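Local structure of galectin (Xenopus laevis, 3WUD) at residues A34-L37 against N43-I46; L37-S42 against R114-T119; V45-P50 against N69-E74; N49-H54 against K60-S65; L99-K102 against E108-F111. The protein binds beta-galactosides such as lactose as a proto-type galectin, a small lectin built as a beta-sandwich. All coordinates share one frame; numbering follows the deposited sequence.

Contact 1: A34-L37 against N43-I46; sequences AINL and NYVI
One face of the Tyr44 ring carries the side chain of Asn36, whose amide plane lies only 11° from that of the ring, so the two flat groups stack. Asn36 CB sits over the middle of the Tyr44 ring, 3.8 Å from its centroid and almost on the ring normal. The amide spreads from there toward the rim, with Asn36 OD1 3.5 Å from Tyr44 CD2 and ND2 nearer CE2 and CZ. With Asn36 CG beside the backbone N (chi1 -61°), both amide ends reach partners elsewhere: OD1 bonds His47 ND1 and ND2 bonds Ser124 OG, which fixes the rotation of the group. Lys66 makes a cation-pi contact with the same tyrosine. Beside this stack the hairpin of strands 34-37 and 43-51 is interrupted by a classic beta bulge, Val45 and Ile46 both facing Leu37. Leu37 N donates to Ile46 O at 2.9 Å, and Ile46 N returns to Leu37 O at 3.1 Å. The same carbonyl also receives a CA-H contact, Asn36 CA lying 3.2 Å from Ile46 O. On the face of Leu37 and Ile46, Leu37 CB meets Ile46 CG2 at 4.0 Å, while Val45 turns to Ile113, Met115 and Leu117.

Contact 2: L37-S42 against R114-T119; sequences LGKDSS and RMPLDT
Lys39 sets out with CG opposite its own carbonyl carbon (chi1 -54°), runs straight to CD and then bends at chi3 (-67°), a path that lays the chain over Leu117 and delivers the ammonium to the backbone of Pro116. Leu117 answers with CG opposite its amide N (chi1 -176°), which carries Leu117 CD1 to within 3.7 Å of Lys39 CG. Farther out, Lys39 CE passes Met115 SD at 3.9 Å, the two chains running in opposite directions. Lys39 NZ ends 2.7 Å from Pro116 O, a short hydrogen bond with the donor slightly tilted from the carbonyl plane. The contact joins two loops far apart in sequence: the one between strands 34-37 and 43-51, and the one leading from strand 108-112 to strand 120-126. In the first loop, Asp40 OD1 accepts from Ser42 N at 2.9 Å in an Asx turn. In the second, Leu117 also touches Tyr94 of strand 86-95. The junction thus pairs the apolar stem of a lysine with a thioether and a leucine methyl, while its charge is met by a carbonyl, whose partial negative charge would probably favour the protonated amine.

Contact 3: V45-P50 against N69-E74; sequences VIHFNP and NSWGTE. With GAL (beta-D-galactopyranose), chain B; GLC (alpha-D-glucopyranose), chain C.
His47 meets Trp71 from CB through most of the imidazole. His47 CB starts the contact, 3.6 Å from Trp71 CZ3, and CG comes equally close to Trp71 CH2. In the imidazole, His47 ND1 and CD2 each lie 3.8 Å from that same Trp71 CH2, and CE1 is only a little farther, so CH2 stands over the centre of the ring. The pair is edge-to-face, the edge of the indole toward the face of the histidine, though the planes are turned by 52° and so fall short of perpendicular. CG anti to the backbone N (chi1 167°) turns the imidazole toward Trp71 and the galactose, and its tip, His47 NE2, leaves the indole to hydrogen-bond GAL O4 at 2.7 Å, the sugar oxygen lying at the ring edge. Trp71 uses one face for the galactose: GAL C5 stands 3.9 Å above the ring plane over its centre, and Trp71 CZ2 is 3.7 Å from GAL C4, with C3 and C6 also close. Glu74 completes this side, its extended chain bringing Glu74 OE2 to accept from GAL O6 at 2.6 Å. The same oxygen also accepts from GLC O3 in a very short bond whose exact length is doubtful, while OE1 is held by Arg76 in a salt bridge. A tryptophan lying flat against galactose, with a histidine reading the axial O4, is the signature of the galectin carbohydrate-binding site.

Contact 4: N49-H54 against K60-S65; sequences NPRFDH and KIICNS. With GAL (beta-D-galactopyranose), chain B; GLC (alpha-D-glucopyranose), chain C; SO4 (sulfate ion), chain D.
Arg51 and Ile62 cross at about a right angle, and here the packing is close: Ile62 CG1 lies over one face of the guanidinium, 3.5 Å from Arg51 NH1, while the edge of that flat group faces the sugar. Alongside them strands 49-51 and 60-65 pair antiparallel. Asn49 N donates to Ile62 O at 2.9 Å and Ile62 N bonds back to Asn49 O, and Arg51 and Lys60 exchange a second pair of backbone bonds. Between these lies the non-hydrogen-bonded pair Pro50 and Ile61, whose CA atoms come within 4.1 Å and whose side chains turn to the other face of the sheet, toward Phe82. The extended Arg51 chain is held from several directions. Arg51 NE bonds Asn49 OD1 at 2.8 Å, nearly in the guanidinium plane though well above the amide plane of the asparagine, and Asp57 forms a salt bridge with NH1. The guanidinium is thus presented flat: Arg51 NH1 reaches GLC O3 at 2.8 Å, and NH2 reaches GAL O4 at 3.0 Å. Farther along strand 60-65, Asn64 ND2 donates almost straight (172°) to GAL O6. Past Arg51 the contact loosens: Lys60 turns its amine away to Thr58 O, and neither the exposed Asp53 nor His54 touches the opposite strand. His54 ND1 instead bonds O4 of a sulfate ion, probably from the crystallisation liquor, at 2.9 Å. The paired strands form the beta hairpin that supplies Asn49, Arg51 and Asn64 to the galactoside pocket of the galectin fold.

Contact 5: L99-K102 against E108-F111; sequences LKVK and EFNF
Val101 N donates to Phe109 O over 2.8 Å in an almost straight bond (176°), the shortest polar link of this antiparallel pair. Phe109 N bonds back to Val101 O, and Leu99 and Phe111 exchange two backbone hydrogen bonds at the next hydrogen-bonded pair, two residues along. Side chains alternate between two unlike faces. On the inner one, Phe109 takes the tight place between backbone N and carbonyl carbon (chi1 67°), which swings its ring against Val101: Val101 CB stands 4.0 Å from the Phe109 ring centroid, close to the normal, in a CH-pi contact, and Val101 CG2 approaches Phe109 CE1 at 3.9 Å. Phe48 packs on both residues, and Cys63 receives Phe109 together with Phe111. The outer face is polar and more loosely tied. Lys100 and Asn110 run side by side, joined by a weak hydrogen bond from Lys100 NZ to Asn110 OD1 at 3.3 Å. Glu108 OE1 comes to 3.3 Å from Lys100 CE, yet lies 4.1 Å from Lys100 NZ, beyond salt-bridge range, so any attraction between the charges would be indirect and probably weak. Lys102 lays CG along Glu108 CG at 4.1 Å and sends its amine to Glu93 in a salt bridge. Apolar inside and polar outside, this is a beta hairpin at one edge of the five-stranded sheet of this chain, the sheet that backs the sugar-binding one in the galectin beta-sandwich.

In the fold
Contacts 1, 3 and 4 all use strand 43-51, in the sheet that carries the sugar: contact 1 ties it to strand 34-37 on one side, contact 4 to strand 60-67 on the other, and contact 3 reaches over to strand 70-77 by side chains alone. Contacts 1 and 4 are mostly buried; contact 3 is half surface, and together with contact 4 lines the pocket. Contact 5 belongs to the second sheet, its Val101 and Phe109 meeting Phe48 across the sandwich. Contact 2 links peripheral loops, although Met115 and Leu117 reach Val45. Chemistry follows place: backbone pairing in hairpins, ring and polar groups round the galactose, a single lysine-carbonyl bond at the rim.

Contact 1: A34-L37 against N43-I46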
# COMPACT_ATOMS: atom_id res chain seq x y z
N ALA A 34 -0.46 -3.94 15.03
CA ALA A 34 -1.10 -2.62 15.07
C ALA A 34 -1.22 -2.15 13.65
O ALA A 34 -0.30 -2.40 12.83
CB ALA A 34 -0.28 -1.63 15.92
N ILE A 35 -2.34 -1.49 13.36
CA ILE A 35 -2.52 -0.76 12.11
C ILE A 35 -2.87 0.69 12.51
O ILE A 35 -3.77 0.94 13.33
CB ILE A 35 -3.69 -1.34 11.32
CG1 ILE A 35 -3.44 -2.80 10.97
CG2 ILE A 35 -4.01 -0.44 10.09
CD1 ILE A 35 -4.72 -3.52 10.78
N ASN A 36 -2.07 1.61 12.01
CA ASN A 36 -2.23 3.02 12.22
C ASN A 36 -2.71 3.78 10.98
O ASN A 36 -2.16 3.56 9.93
CB ASN A 36 -0.87 3.52 12.58
CG ASN A 36 -0.32 2.88 13.83
OD1 ASN A 36 -1.01 2.83 14.86
ND2 ASN A 36 0.89 2.42 13.76
N LEU A 37 -3.70 4.65 11.11
CA LEU A 37 -4.18 5.48 10.00
C LEU A 37 -4.17 6.92 10.49
O LEU A 37 -4.63 7.19 11.63
CB LEU A 37 -5.62 5.13 9.66
CG LEU A 37 -5.95 3.83 8.93
CD1 LEU A 37 -7.41 3.95 8.49
CD2 LEU A 37 -5.08 3.71 7.73
N ASN A 43 0.97 11.49 13.87
CA ASN A 43 -0.42 11.86 13.98
C ASN A 43 -1.33 10.72 13.45
O ASN A 43 -1.54 10.52 12.26
CB ASN A 43 -0.67 13.15 13.22
CG ASN A 43 -0.02 14.37 13.90
OD1 ASN A 43 -0.47 14.80 14.92
ND2 ASN A 43 1.10 14.79 13.41
N TYR A 44 -1.81 9.92 14.39
CA TYR A 44 -2.67 8.78 14.10
C TYR A 44 -4.04 9.17 14.57
O TYR A 44 -4.32 9.36 15.76
CB TYR A 44 -2.23 7.49 14.80
CG TYR A 44 -0.81 7.03 14.65
CD1 TYR A 44 0.01 7.30 13.53
CD2 TYR A 44 -0.26 6.21 15.63
CE1 TYR A 44 1.33 6.81 13.43
CE2 TYR A 44 1.06 5.70 15.54
CZ TYR A 44 1.83 5.99 14.45
OH TYR A 44 3.09 5.46 14.47
N VAL A 45 -4.96 9.26 13.60
CA VAL A 45 -6.37 9.30 13.89
C VAL A 45 -6.84 8.02 14.60
O VAL A 45 -7.63 8.08 15.50
CB VAL A 45 -7.21 9.58 12.60
CG1 VAL A 45 -8.64 9.76 13.00
CG2 VAL A 45 -6.75 10.88 11.90
N ILE A 46 -6.35 6.87 14.16
CA ILE A 46 -6.51 5.57 14.90
C ILE A 46 -5.20 4.75 14.92
O ILE A 46 -4.49 4.58 13.95
CB ILE A 46 -7.73 4.72 14.43
CG1 ILE A 46 -7.99 3.54 15.41
CG2 ILE A 46 -7.50 4.22 13.04
CD1 ILE A 46 -9.32 2.84 15.11

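Contact 2: L37-S42 against R114-T119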
# COMPACT_ATOMS: atom_id res chain seq x y z
N LEU A 37 -3.70 4.65 11.11
CA LEU A 37 -4.18 5.48 10.00
C LEU A 37 -4.17 6.92 10.49
O LEU A 37 -4.63 7.19 11.63
CB LEU A 37 -5.62 5.13 9.66
CG LEU A 37 -5.95 3.83 8.93
CD1 LEU A 37 -7.41 3.95 8.49
CD2 LEU A 37 -5.08 3.71 7.73
N GLY A 38 -3.72 7.86 9.68
CA GLY A 38 -3.75 9.24 10.09
C GLY A 38 -3.13 10.09 9.02
O GLY A 38 -3.43 9.90 7.80
N LYS A 39 -2.30 11.02 9.47
CA LYS A 39 -1.79 12.13 8.61
C LYS A 39 -0.30 12.07 8.36
O LYS A 39 0.23 12.51 7.28
CB LYS A 39 -2.23 13.50 9.22
CG LYS A 39 -3.73 13.66 9.49
CD LYS A 39 -4.07 15.06 10.02
CE LYS A 39 -3.53 15.39 11.40
NZ LYS A 39 -4.11 16.71 11.76
N ASP A 40 0.42 11.46 9.33
CA ASP A 40 1.82 11.17 9.25
C ASP A 40 2.23 10.29 10.46
O ASP A 40 1.39 9.96 11.27
CB ASP A 40 2.66 12.49 9.23
CG ASP A 40 2.33 13.40 10.37
OD1 ASP A 40 2.30 12.92 11.49
OD2 ASP A 40 1.98 14.60 10.15
N SER A 41 3.53 9.96 10.56
CA SER A 41 4.05 9.07 11.59
C SER A 41 3.86 9.63 13.00
O SER A 41 3.91 8.89 13.94
CB SER A 41 5.53 8.70 11.30
OG SER A 41 6.39 9.79 11.47
N SER A 42 3.55 10.92 13.14
CA SER A 42 3.34 11.53 14.43
C SER A 42 1.90 11.75 14.80
O SER A 42 1.59 12.12 15.93
CB SER A 42 4.12 12.91 14.54
OG SER A 42 5.52 12.62 14.51
N ARG A 114 -10.51 12.98 16.81
CA ARG A 114 -10.17 13.85 17.93
C ARG A 114 -9.29 14.99 17.49
O ARG A 114 -8.74 15.76 18.31
CB ARG A 114 -9.32 13.00 18.91
CG ARG A 114 -10.12 11.88 19.56
CD ARG A 114 -9.21 10.95 20.38
NE ARG A 114 -10.00 10.19 21.30
CZ ARG A 114 -9.54 9.12 21.99
NH1 ARG A 114 -8.29 8.71 21.85
NH2 ARG A 114 -10.33 8.52 22.84
N MET A 115 -9.08 15.05 16.19
CA MET A 115 -8.05 15.93 15.65
C MET A 115 -8.54 16.45 14.31
O MET A 115 -9.46 15.85 13.74
CB MET A 115 -6.69 15.25 15.53
CG MET A 115 -6.55 14.10 14.51
SD MET A 115 -4.87 13.42 14.50
CE MET A 115 -4.96 12.56 16.06
N PRO A 116 -7.96 17.59 13.87
CA PRO A 116 -8.34 18.14 12.60
C PRO A 116 -7.91 17.22 11.49
O PRO A 116 -6.77 16.74 11.49
CB PRO A 116 -7.56 19.46 12.50
CG PRO A 116 -6.92 19.67 13.82
CD PRO A 116 -6.89 18.36 14.52
N LEU A 117 -8.81 17.03 10.52
CA LEU A 117 -8.62 16.07 9.46
C LEU A 117 -9.43 16.42 8.22
O LEU A 117 -10.65 16.58 8.29
CB LEU A 117 -9.03 14.65 9.99
CG LEU A 117 -8.83 13.45 9.10
CD1 LEU A 117 -7.36 13.17 8.84
CD2 LEU A 117 -9.49 12.20 9.66
N ASP A 118 -8.75 16.48 7.07
CA ASP A 118 -9.38 16.68 5.76
C ASP A 118 -9.50 15.26 5.14
O ASP A 118 -10.59 14.73 5.00
CB ASP A 118 -8.47 17.67 4.94
CG ASP A 118 -8.93 17.91 3.49
OD1 ASP A 118 -10.11 18.26 3.27
OD2 ASP A 118 -8.07 17.82 2.56
N THR A 119 -8.36 14.73 4.70
CA THR A 119 -8.21 13.37 4.15
C THR A 119 -7.24 12.55 5.02
O THR A 119 -6.29 13.12 5.59
CB THR A 119 -7.56 13.51 2.78
OG1 THR A 119 -8.32 14.47 2.04
CG2 THR A 119 -7.63 12.29 2.03

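Contact 3: V45-P50 against N69-E74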
# COMPACT_ATOMS: atom_id res chain seq x y z
N VAL A 45 -4.96 9.26 13.60
CA VAL A 45 -6.37 9.30 13.89
C VAL A 45 -6.84 8.02 14.60
O VAL A 45 -7.63 8.08 15.50
CB VAL A 45 -7.21 9.58 12.60
CG1 VAL A 45 -8.64 9.76 13.00
CG2 VAL A 45 -6.75 10.88 11.90
N ILE A 46 -6.35 6.87 14.16
CA ILE A 46 -6.51 5.57 14.90
C ILE A 46 -5.20 4.75 14.92
O ILE A 46 -4.49 4.58 13.95
CB ILE A 46 -7.73 4.72 14.43
CG1 ILE A 46 -7.99 3.54 15.41
CG2 ILE A 46 -7.50 4.22 13.04
CD1 ILE A 46 -9.32 2.84 15.11
N HIS A 47 -4.92 4.21 16.12
CA HIS A 47 -3.97 3.18 16.39
C HIS A 47 -4.85 2.04 16.83
O HIS A 47 -5.53 2.14 17.87
CB HIS A 47 -2.99 3.60 17.49
CG HIS A 47 -2.15 2.48 18.06
ND1 HIS A 47 -1.07 1.95 17.41
CD2 HIS A 47 -2.21 1.88 19.26
CE1 HIS A 47 -0.47 1.06 18.20
NE2 HIS A 47 -1.13 1.05 19.35
N PHE A 48 -4.91 1.00 16.00
CA PHE A 48 -5.77 -0.16 16.13
C PHE A 48 -4.88 -1.34 16.50
O PHE A 48 -4.03 -1.76 15.71
CB PHE A 48 -6.44 -0.42 14.78
CG PHE A 48 -7.27 -1.65 14.74
CD1 PHE A 48 -8.57 -1.63 15.23
CD2 PHE A 48 -6.77 -2.83 14.21
CE1 PHE A 48 -9.37 -2.76 15.18
CE2 PHE A 48 -7.55 -4.00 14.18
CZ PHE A 48 -8.84 -3.95 14.70
N ASN A 49 -4.93 -1.77 17.75
CA ASN A 49 -3.96 -2.69 18.31
C ASN A 49 -4.56 -3.98 19.04
O ASN A 49 -4.71 -3.97 20.25
CB ASN A 49 -3.11 -1.89 19.31
CG ASN A 49 -1.92 -2.66 19.89
OD1 ASN A 49 -1.51 -2.35 21.00
ND2 ASN A 49 -1.34 -3.59 19.16
N PRO A 50 -4.87 -5.04 18.24
CA PRO A 50 -5.32 -6.29 18.77
C PRO A 50 -4.14 -6.88 19.53
O PRO A 50 -3.05 -6.90 19.04
CB PRO A 50 -5.69 -7.11 17.52
CG PRO A 50 -6.11 -6.06 16.55
CD PRO A 50 -5.00 -5.05 16.77
N ASN A 69 2.64 13.07 18.35
CA ASN A 69 3.36 12.02 19.16
C ASN A 69 2.90 11.74 20.57
O ASN A 69 3.51 10.92 21.28
CB ASN A 69 4.84 12.22 19.16
CG ASN A 69 5.47 11.67 17.93
OD1 ASN A 69 5.02 10.63 17.41
ND2 ASN A 69 6.44 12.36 17.42
N SER A 70 1.82 12.36 21.01
CA SER A 70 1.21 12.09 22.30
C SER A 70 0.03 11.16 22.19
O SER A 70 -0.97 11.53 21.57
CB SER A 70 0.65 13.41 22.90
OG SER A 70 1.70 14.22 23.39
N TRP A 71 0.07 10.00 22.87
CA TRP A 71 -1.12 9.15 22.98
C TRP A 71 -2.34 9.89 23.61
O TRP A 71 -2.23 10.61 24.61
CB TRP A 71 -0.85 7.84 23.75
CG TRP A 71 0.13 6.94 23.11
CD1 TRP A 71 1.40 6.57 23.58
CD2 TRP A 71 -0.00 6.32 21.84
NE1 TRP A 71 2.00 5.76 22.68
CE2 TRP A 71 1.14 5.53 21.64
CE3 TRP A 71 -1.04 6.20 20.94
CZ2 TRP A 71 1.32 4.76 20.47
CZ3 TRP A 71 -0.87 5.43 19.81
CH2 TRP A 71 0.26 4.74 19.57
N GLY A 72 -3.53 9.65 23.06
CA GLY A 72 -4.76 10.04 23.69
C GLY A 72 -5.31 9.07 24.73
O GLY A 72 -4.56 8.31 25.34
N THR A 73 -6.59 9.10 24.92
CA THR A 73 -7.30 8.17 25.81
C THR A 73 -7.58 6.81 25.13
O THR A 73 -8.24 6.79 24.08
CB THR A 73 -8.63 8.81 26.26
OG1 THR A 73 -8.31 10.03 26.96
CG2 THR A 73 -9.42 7.89 27.24
N GLU A 74 -7.15 5.68 25.75
CA GLU A 74 -7.42 4.39 25.11
C GLU A 74 -8.88 4.02 25.12
O GLU A 74 -9.59 4.33 26.09
CB GLU A 74 -6.69 3.27 25.85
CG GLU A 74 -5.21 3.22 25.63
CD GLU A 74 -4.48 2.10 26.40
OE1 GLU A 74 -5.09 1.34 27.17
OE2 GLU A 74 -3.31 1.95 26.18
C1 GAL B . 0.85 1.34 25.02
C2 GAL B . 1.72 0.64 23.99
C3 GAL B . 1.77 1.35 22.64
C4 GAL B . 0.33 1.70 22.22
C5 GAL B . -0.39 2.41 23.37
C6 GAL B . -1.83 2.79 23.09
O2 GAL B . 3.06 0.55 24.46
O3 GAL B . 2.50 0.57 21.71
O4 GAL B . -0.37 0.50 21.88
O5 GAL B . -0.46 1.61 24.56
O6 GAL B . -2.46 3.45 24.17
C1 GLC C . -0.74 1.57 29.96
C2 GLC C . -1.52 0.60 29.09
C3 GLC C . -0.92 0.22 27.78
C4 GLC C . 0.11 1.24 27.23
C5 GLC C . 1.12 1.70 28.29
C6 GLC C . 1.85 2.93 27.86
O1 GLC C . -0.87 1.33 31.34
O2 GLC C . -2.11 -0.51 29.73
O3 GLC C . -2.02 -0.02 26.90
O4 GLC C . 0.78 0.55 26.24
O5 GLC C . 0.51 2.05 29.50
O6 GLC C . 2.77 3.20 28.92

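Contact 4: N49-H54 against K60-S65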
# COMPACT_ATOMS: atom_id res chain seq x y z
N ASN A 49 -4.93 -1.77 17.75
CA ASN A 49 -3.96 -2.69 18.31
C ASN A 49 -4.56 -3.98 19.04
O ASN A 49 -4.71 -3.97 20.25
CB ASN A 49 -3.11 -1.89 19.31
CG ASN A 49 -1.92 -2.66 19.89
OD1 ASN A 49 -1.51 -2.35 21.00
ND2 ASN A 49 -1.34 -3.59 19.16
N PRO A 50 -4.87 -5.04 18.24
CA PRO A 50 -5.32 -6.29 18.77
C PRO A 50 -4.14 -6.88 19.53
O PRO A 50 -3.05 -6.90 19.04
CB PRO A 50 -5.69 -7.11 17.52
CG PRO A 50 -6.11 -6.06 16.55
CD PRO A 50 -5.00 -5.05 16.77
N ARG A 51 -4.39 -7.30 20.75
CA ARG A 51 -3.44 -7.79 21.63
C ARG A 51 -3.85 -9.21 22.07
O ARG A 51 -4.90 -9.39 22.75
CB ARG A 51 -3.37 -6.94 22.90
CG ARG A 51 -2.90 -5.52 22.61
CD ARG A 51 -2.70 -4.68 23.86
NE ARG A 51 -2.18 -3.34 23.52
CZ ARG A 51 -2.09 -2.34 24.42
NH1 ARG A 51 -2.40 -2.55 25.67
NH2 ARG A 51 -1.60 -1.15 24.06
N PHE A 52 -2.99 -10.16 21.71
CA PHE A 52 -3.12 -11.57 22.13
C PHE A 52 -2.61 -11.72 23.55
O PHE A 52 -3.31 -12.27 24.40
CB PHE A 52 -2.31 -12.49 21.21
CG PHE A 52 -2.83 -12.55 19.81
CD1 PHE A 52 -3.92 -13.32 19.51
CD2 PHE A 52 -2.20 -11.84 18.81
CE1 PHE A 52 -4.47 -13.34 18.22
CE2 PHE A 52 -2.72 -11.86 17.51
CZ PHE A 52 -3.84 -12.60 17.22
N ASP A 53 -1.37 -11.30 23.77
CA ASP A 53 -0.84 -11.04 25.11
C ASP A 53 0.17 -9.95 25.14
O ASP A 53 1.37 -10.18 24.89
CB ASP A 53 -0.18 -12.30 25.69
CG ASP A 53 0.44 -12.04 27.07
OD1 ASP A 53 -0.08 -11.18 27.82
OD2 ASP A 53 1.46 -12.72 27.38
N HIS A 54 -0.30 -8.74 25.49
CA HIS A 54 0.59 -7.60 25.41
C HIS A 54 0.13 -6.55 26.35
O HIS A 54 -1.03 -6.31 26.51
CB HIS A 54 0.64 -7.11 23.93
CG HIS A 54 1.51 -5.92 23.73
ND1 HIS A 54 2.85 -5.92 24.02
CD2 HIS A 54 1.21 -4.69 23.26
CE1 HIS A 54 3.35 -4.71 23.78
NE2 HIS A 54 2.38 -3.96 23.28
N LYS A 60 -7.84 -8.57 23.61
CA LYS A 60 -8.59 -7.32 23.59
C LYS A 60 -8.07 -6.54 22.41
O LYS A 60 -6.92 -6.65 22.07
CB LYS A 60 -8.32 -6.47 24.84
CG LYS A 60 -8.56 -7.19 26.18
CD LYS A 60 -10.03 -7.33 26.42
CE LYS A 60 -10.31 -8.04 27.75
NZ LYS A 60 -10.28 -9.50 27.51
N ILE A 61 -8.89 -5.67 21.86
CA ILE A 61 -8.43 -4.68 20.95
C ILE A 61 -8.27 -3.34 21.72
O ILE A 61 -9.27 -2.80 22.27
CB ILE A 61 -9.38 -4.44 19.80
CG1 ILE A 61 -9.65 -5.75 19.03
CG2 ILE A 61 -8.79 -3.39 18.88
CD1 ILE A 61 -10.66 -5.57 17.93
N ILE A 62 -7.06 -2.79 21.70
CA ILE A 62 -6.87 -1.46 22.33
C ILE A 62 -6.82 -0.50 21.15
O ILE A 62 -6.11 -0.78 20.19
CB ILE A 62 -5.55 -1.42 23.06
CG1 ILE A 62 -5.68 -2.12 24.41
CG2 ILE A 62 -5.10 0.03 23.31
CD1 ILE A 62 -6.44 -3.43 24.46
N CYS A 63 -7.64 0.56 21.15
CA CYS A 63 -7.48 1.63 20.16
C CYS A 63 -7.09 2.93 20.87
O CYS A 63 -7.46 3.19 22.04
CB CYS A 63 -8.78 1.87 19.44
SG CYS A 63 -9.23 0.44 18.37
N ASN A 64 -6.34 3.75 20.17
CA ASN A 64 -6.03 5.06 20.68
C ASN A 64 -5.72 6.00 19.53
O ASN A 64 -5.62 5.59 18.40
CB ASN A 64 -4.80 4.97 21.59
CG ASN A 64 -4.78 6.08 22.66
OD1 ASN A 64 -5.41 7.08 22.54
ND2 ASN A 64 -3.95 5.94 23.64
N SER A 65 -5.64 7.27 19.82
CA SER A 65 -5.18 8.29 18.89
C SER A 65 -3.79 8.70 19.25
O SER A 65 -3.36 8.55 20.42
CB SER A 65 -6.11 9.52 18.96
OG SER A 65 -6.21 10.11 20.26
C1 GAL B . 0.85 1.34 25.02
C2 GAL B . 1.72 0.64 23.99
C3 GAL B . 1.77 1.35 22.64
C4 GAL B . 0.33 1.70 22.22
C5 GAL B . -0.39 2.41 23.37
C6 GAL B . -1.83 2.79 23.09
O2 GAL B . 3.06 0.55 24.46
O3 GAL B . 2.50 0.57 21.71
O4 GAL B . -0.37 0.50 21.88
O5 GAL B . -0.46 1.61 24.56
O6 GAL B . -2.46 3.45 24.17
C1 GLC C . -0.74 1.57 29.96
C2 GLC C . -1.52 0.60 29.09
C3 GLC C . -0.92 0.22 27.78
C4 GLC C . 0.11 1.24 27.23
C5 GLC C . 1.12 1.70 28.29
C6 GLC C . 1.85 2.93 27.86
O1 GLC C . -0.87 1.33 31.34
O2 GLC C . -2.11 -0.51 29.73
O3 GLC C . -2.02 -0.02 26.90
O4 GLC C . 0.78 0.55 26.24
O5 GLC C . 0.51 2.05 29.50
O6 GLC C . 2.77 3.20 28.92
S SO4 D . 4.46 -7.64 26.94
O1 SO4 D . 4.11 -8.74 27.88
O2 SO4 D . 3.70 -6.43 27.34
O3 SO4 D . 5.91 -7.31 26.92
O4 SO4 D . 4.19 -8.02 25.51

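Contact 5: L99-K102 against E108-F111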
# COMPACT_ATOMS: atom_id res chain seq x y z
N LEU A 99 -14.30 7.08 12.98
CA LEU A 99 -13.99 5.97 12.08
C LEU A 99 -14.85 4.83 12.52
O LEU A 99 -15.10 4.64 13.70
CB LEU A 99 -12.54 5.53 12.15
CG LEU A 99 -11.44 6.54 11.79
CD1 LEU A 99 -10.18 5.73 11.73
CD2 LEU A 99 -11.73 7.25 10.47
N LYS A 100 -15.35 4.09 11.56
CA LYS A 100 -16.06 2.87 11.83
C LYS A 100 -15.13 1.74 11.44
O LYS A 100 -14.64 1.70 10.29
CB LYS A 100 -17.39 2.86 11.03
CG LYS A 100 -18.16 1.56 11.09
CD LYS A 100 -19.35 1.63 10.13
CE LYS A 100 -20.66 1.45 10.85
NZ LYS A 100 -20.88 2.51 11.88
N VAL A 101 -14.88 0.83 12.38
CA VAL A 101 -13.95 -0.29 12.17
C VAL A 101 -14.81 -1.51 11.97
O VAL A 101 -15.62 -1.82 12.86
CB VAL A 101 -13.08 -0.54 13.36
CG1 VAL A 101 -12.16 -1.74 13.14
CG2 VAL A 101 -12.27 0.75 13.72
N LYS A 102 -14.63 -2.15 10.83
CA LYS A 102 -15.49 -3.34 10.44
C LYS A 102 -14.62 -4.57 10.35
O LYS A 102 -13.65 -4.64 9.58
CB LYS A 102 -16.19 -3.06 9.07
CG LYS A 102 -16.83 -1.72 8.91
CD LYS A 102 -17.47 -1.61 7.52
CE LYS A 102 -17.77 -0.18 7.16
NZ LYS A 102 -17.79 -0.03 5.68
N GLU A 108 -18.55 -4.60 14.43
CA GLU A 108 -18.12 -3.26 14.07
C GLU A 108 -18.06 -2.40 15.33
O GLU A 108 -18.89 -2.59 16.25
CB GLU A 108 -19.17 -2.61 13.19
CG GLU A 108 -19.34 -3.12 11.79
CD GLU A 108 -20.55 -2.47 11.13
OE1 GLU A 108 -21.17 -1.62 11.81
OE2 GLU A 108 -20.85 -2.78 9.96
N PHE A 109 -17.20 -1.37 15.34
CA PHE A 109 -17.26 -0.39 16.42
C PHE A 109 -16.74 0.91 15.90
O PHE A 109 -16.13 0.95 14.84
CB PHE A 109 -16.49 -0.91 17.66
CG PHE A 109 -14.98 -1.02 17.45
CD1 PHE A 109 -14.12 0.08 17.68
CD2 PHE A 109 -14.41 -2.23 17.06
CE1 PHE A 109 -12.73 -0.07 17.49
CE2 PHE A 109 -13.03 -2.38 16.93
CZ PHE A 109 -12.19 -1.28 17.10
N ASN A 110 -17.07 2.00 16.57
CA ASN A 110 -16.65 3.31 16.13
C ASN A 110 -15.61 3.82 17.07
O ASN A 110 -15.67 3.57 18.27
CB ASN A 110 -17.80 4.33 16.13
CG ASN A 110 -18.93 3.92 15.22
OD1 ASN A 110 -18.71 3.44 14.13
ND2 ASN A 110 -20.14 4.08 15.70
N PHE A 111 -14.77 4.66 16.54
CA PHE A 111 -13.70 5.33 17.26
C PHE A 111 -13.73 6.82 16.92
O PHE A 111 -13.69 7.19 15.79
CB PHE A 111 -12.32 4.72 16.91
CG PHE A 111 -11.19 5.24 17.78
CD1 PHE A 111 -11.00 4.77 19.08
CD2 PHE A 111 -10.30 6.18 17.27
CE1 PHE A 111 -9.98 5.27 19.86
CE2 PHE A 111 -9.28 6.72 18.08
CZ PHE A 111 -9.13 6.25 19.37